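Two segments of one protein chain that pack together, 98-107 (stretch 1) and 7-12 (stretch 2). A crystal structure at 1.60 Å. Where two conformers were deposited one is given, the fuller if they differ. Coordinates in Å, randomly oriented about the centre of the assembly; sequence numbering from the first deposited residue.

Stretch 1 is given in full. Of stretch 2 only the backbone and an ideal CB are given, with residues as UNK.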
# COMPACT_ATOMS: atom_id res chain seq x y z
N VAL B 98 -10.50 -6.80 -4.24
CA VAL B 98 -11.81 -6.79 -3.56
C VAL B 98 -12.24 -8.22 -3.25
O VAL B 98 -12.21 -9.07 -4.16
CB VAL B 98 -12.85 -6.14 -4.47
CG1 VAL B 98 -14.27 -6.37 -3.89
CG2 VAL B 98 -12.50 -4.66 -4.73
N GLN B 99 -12.65 -8.47 -2.01
CA GLN B 99 -13.27 -9.76 -1.66
C GLN B 99 -14.76 -9.51 -1.64
O GLN B 99 -15.30 -8.94 -0.70
CB GLN B 99 -12.79 -10.26 -0.30
CG GLN B 99 -12.67 -11.80 -0.26
CD GLN B 99 -14.00 -12.50 -0.58
OE1 GLN B 99 -15.02 -12.20 0.04
NE2 GLN B 99 -13.99 -13.42 -1.55
N GLU B 100 -15.47 -9.95 -2.68
CA GLU B 100 -16.92 -9.72 -2.80
C GLU B 100 -17.78 -10.20 -1.63
O GLU B 100 -18.71 -9.52 -1.21
CB GLU B 100 -17.42 -10.37 -4.11
CG GLU B 100 -17.21 -11.89 -4.19
CD GLU B 100 -15.91 -12.30 -4.91
OE1 GLU B 100 -16.01 -13.14 -5.85
OE2 GLU B 100 -14.80 -11.82 -4.52
N SER B 101 -17.48 -11.38 -1.11
CA SER B 101 -18.33 -11.93 -0.06
C SER B 101 -18.21 -11.20 1.27
O SER B 101 -19.20 -11.02 2.01
CB SER B 101 -18.04 -13.41 0.12
OG SER B 101 -18.55 -14.10 -1.01
N ASP B 102 -16.98 -10.80 1.58
CA ASP B 102 -16.65 -10.06 2.79
C ASP B 102 -16.93 -8.56 2.70
O ASP B 102 -16.80 -7.85 3.72
CB ASP B 102 -15.17 -10.24 3.14
CG ASP B 102 -14.79 -11.69 3.37
OD1 ASP B 102 -15.70 -12.51 3.65
OD2 ASP B 102 -13.58 -12.01 3.26
N TYR B 103 -17.29 -8.06 1.52
CA TYR B 103 -17.43 -6.62 1.33
C TYR B 103 -16.16 -5.90 1.79
O TYR B 103 -16.24 -4.94 2.56
CB TYR B 103 -18.63 -6.09 2.09
CG TYR B 103 -19.90 -6.71 1.54
CD1 TYR B 103 -20.44 -6.25 0.35
CD2 TYR B 103 -20.50 -7.79 2.17
CE1 TYR B 103 -21.59 -6.82 -0.19
CE2 TYR B 103 -21.66 -8.37 1.63
CZ TYR B 103 -22.20 -7.87 0.46
OH TYR B 103 -23.35 -8.42 -0.10
N SER B 104 -15.01 -6.39 1.34
CA SER B 104 -13.75 -5.78 1.82
C SER B 104 -12.91 -5.42 0.65
O SER B 104 -12.97 -6.06 -0.40
CB SER B 104 -12.99 -6.78 2.65
OG SER B 104 -12.57 -7.85 1.80
N SER B 105 -12.13 -4.35 0.78
CA SER B 105 -11.18 -4.08 -0.27
C SER B 105 -9.85 -3.69 0.32
O SER B 105 -9.81 -3.24 1.47
CB SER B 105 -11.67 -3.03 -1.24
OG SER B 105 -11.65 -1.79 -0.59
N MET B 106 -8.78 -3.88 -0.47
CA MET B 106 -7.41 -3.66 0.09
C MET B 106 -6.49 -3.12 -0.98
O MET B 106 -6.54 -3.50 -2.17
CB MET B 106 -6.84 -5.01 0.57
CG MET B 106 -7.63 -5.71 1.70
SD MET B 106 -8.84 -6.77 0.81
CE MET B 106 -9.26 -7.77 2.20
N THR B 107 -5.58 -2.24 -0.60
CA THR B 107 -4.48 -1.87 -1.48
C THR B 107 -3.21 -2.33 -0.81
O THR B 107 -3.17 -2.37 0.46
CB THR B 107 -4.40 -0.37 -1.84
OG1 THR B 107 -4.11 0.43 -0.66
CG2 THR B 107 -5.70 0.17 -2.49
N UNK B 7 -9.08 -19.63 1.81
CA UNK B 7 -8.71 -19.52 0.38
C UNK B 7 -9.64 -18.70 -0.47
O UNK B 7 -10.10 -19.16 -1.52
CB UNK B 7 -8.62 -20.92 -0.24
N UNK B 8 -9.87 -17.45 -0.07
CA UNK B 8 -10.79 -16.60 -0.80
C UNK B 8 -10.31 -16.15 -2.17
O UNK B 8 -9.11 -15.88 -2.38
CB UNK B 8 -11.10 -15.36 0.05
N UNK B 9 -11.26 -16.02 -3.09
CA UNK B 9 -10.95 -15.44 -4.38
C UNK B 9 -11.18 -13.94 -4.32
O UNK B 9 -12.14 -13.44 -3.70
CB UNK B 9 -11.79 -16.08 -5.49
N UNK B 10 -10.24 -13.19 -4.91
CA UNK B 10 -10.35 -11.76 -4.96
C UNK B 10 -10.52 -11.28 -6.36
O UNK B 10 -9.99 -11.88 -7.30
CB UNK B 10 -9.13 -11.10 -4.32
N UNK B 11 -11.24 -10.17 -6.51
CA UNK B 11 -11.28 -9.47 -7.78
C UNK B 11 -10.15 -8.46 -7.84
O UNK B 11 -9.90 -7.75 -6.85
CB UNK B 11 -12.63 -8.78 -7.98
N UNK B 12 -9.43 -8.36 -8.96
CA UNK B 12 -8.41 -7.32 -9.12
C UNK B 12 -9.00 -6.19 -9.95
O UNK B 12 -9.38 -6.43 -11.13
CB UNK B 12 -7.14 -7.88 -9.78

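The backbone fixes the frame first. Position 11 pairs with V98 as an antiparallel hydrogen-bonded bridge, CA to CA 5.0 Å: the backbone N of 11 donates to V98 O at 2.8 Å and V98 N donates to the backbone O of 11 at 2.8 Å, both with N-H...acceptor angles of 163°. Moving back from 11 toward 7, the chain therefore runs past Q99 and the turn that follows it.

Position 7 has nothing of stretch 1 within 5.5 Å of its ideal CB, so these coordinates set no preference. It is N7, which makes no contact here.

At position 8, CA-to-CB points toward stretch 1. The ideal CB lies 3.8 Å from Q99 NE2 and 5.3 Å from D102 OD2, so an acidic group waits just beyond the first side-chain atoms. A long basic residue, lysine or arginine, would suit best; a shorter hydrogen-bond donor could also be considered. The residue is K8. Its chi angles are m, t, t, t, an extended chain that carries NZ to D102 OD2 at 2.6 Å, a hydrogen bond within a salt bridge. On the way its CD passes 3.8 Å from Q99 CG, so the aliphatic part packs as well.

Position 9 points sideways, its ideal CB 5.2 Å from both E100 OE1 and Q99 NE2. The visible contact is made by the backbone: Q99 NE2 donates to the O of 9 at 2.8 Å, angle 145°. That bond is independent of the side chain, so many residues would be tolerated. The residue is I9; the end of its side chain leads away, and its nearest approach to stretch 1 is I9 CG2 to E100 OE1 at 5.0 Å.

At position 10, CA-to-CB is again sideways, with the ideal CB 3.7 Å from V98 O and 5.0 Å from Q99 N. The CA itself sits 3.4 Å from V98 O in a CA-H...O contact. Nearby, stretch 1 offers the methylenes of Q99 and the thioether of M106, an apolar surface suited to a large aromatic or a long aliphatic side chain. The residue is Y10, with chi1 at m, and its end comes nearer than its CB direction suggests. Q99 CG lies over one face of the ring, 4.0 Å from the centroid and 17° off the normal, a CH-pi contact. M106 SD approaches the edge, 3.8 Å from Y10 CE2. A water links the hydroxyl to the turn: it donates to D102 OD2 at 2.8 Å, hydrogen-bonds S104 OG at 3.0 Å, and is held weakly by Y10 OH at 3.3 Å.

Position 11 shares a sheet face with V98. Its ideal CB is 3.9 Å from V98 O and 5.1 Å from E100 OE2, so a beta-branched residue or a long, possibly basic, one would fit. It is K11: its CB is 4.3 Å from V98 CB, and its CE is 4.0 Å from E100 OE1, without a salt bridge.

Position 12 points away, leaving its choice open; it is L12, which does not touch stretch 1.

Stretch 2, residues 7-12: NKIYKL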
# COMPACT_ATOMS: atom_id res chain seq x y z
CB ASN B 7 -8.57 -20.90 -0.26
CG ASN B 7 -7.25 -21.56 0.09
OD1 ASN B 7 -7.24 -22.66 0.61
ND2 ASN B 7 -6.14 -20.88 -0.22
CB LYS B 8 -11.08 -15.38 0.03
CG LYS B 8 -11.65 -15.77 1.40
CD LYS B 8 -12.00 -14.54 2.25
CE LYS B 8 -12.61 -14.96 3.60
NZ LYS B 8 -12.50 -13.90 4.65
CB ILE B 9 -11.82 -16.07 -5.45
CG1 ILE B 9 -11.46 -17.56 -5.52
CG2 ILE B 9 -11.64 -15.34 -6.79
CD1 ILE B 9 -12.22 -18.34 -6.54
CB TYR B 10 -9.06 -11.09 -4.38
CG TYR B 10 -8.99 -11.20 -2.87
CD1 TYR B 10 -8.69 -12.40 -2.25
CD2 TYR B 10 -9.22 -10.09 -2.09
CE1 TYR B 10 -8.63 -12.53 -0.88
CE2 TYR B 10 -9.18 -10.21 -0.70
CZ TYR B 10 -8.85 -11.41 -0.12
OH TYR B 10 -8.78 -11.53 1.24
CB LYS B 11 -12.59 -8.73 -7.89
CG LYS B 11 -13.74 -9.67 -8.17
CD LYS B 11 -15.03 -8.88 -8.34
CE LYS B 11 -16.23 -9.81 -8.10
NZ LYS B 11 -17.48 -9.00 -8.01
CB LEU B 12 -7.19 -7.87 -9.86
CG LEU B 12 -6.19 -8.63 -8.97
CD1 LEU B 12 -6.80 -9.76 -8.16
CD2 LEU B 12 -4.97 -9.13 -9.79
O HOH W 1 -11.38 -10.30 2.95
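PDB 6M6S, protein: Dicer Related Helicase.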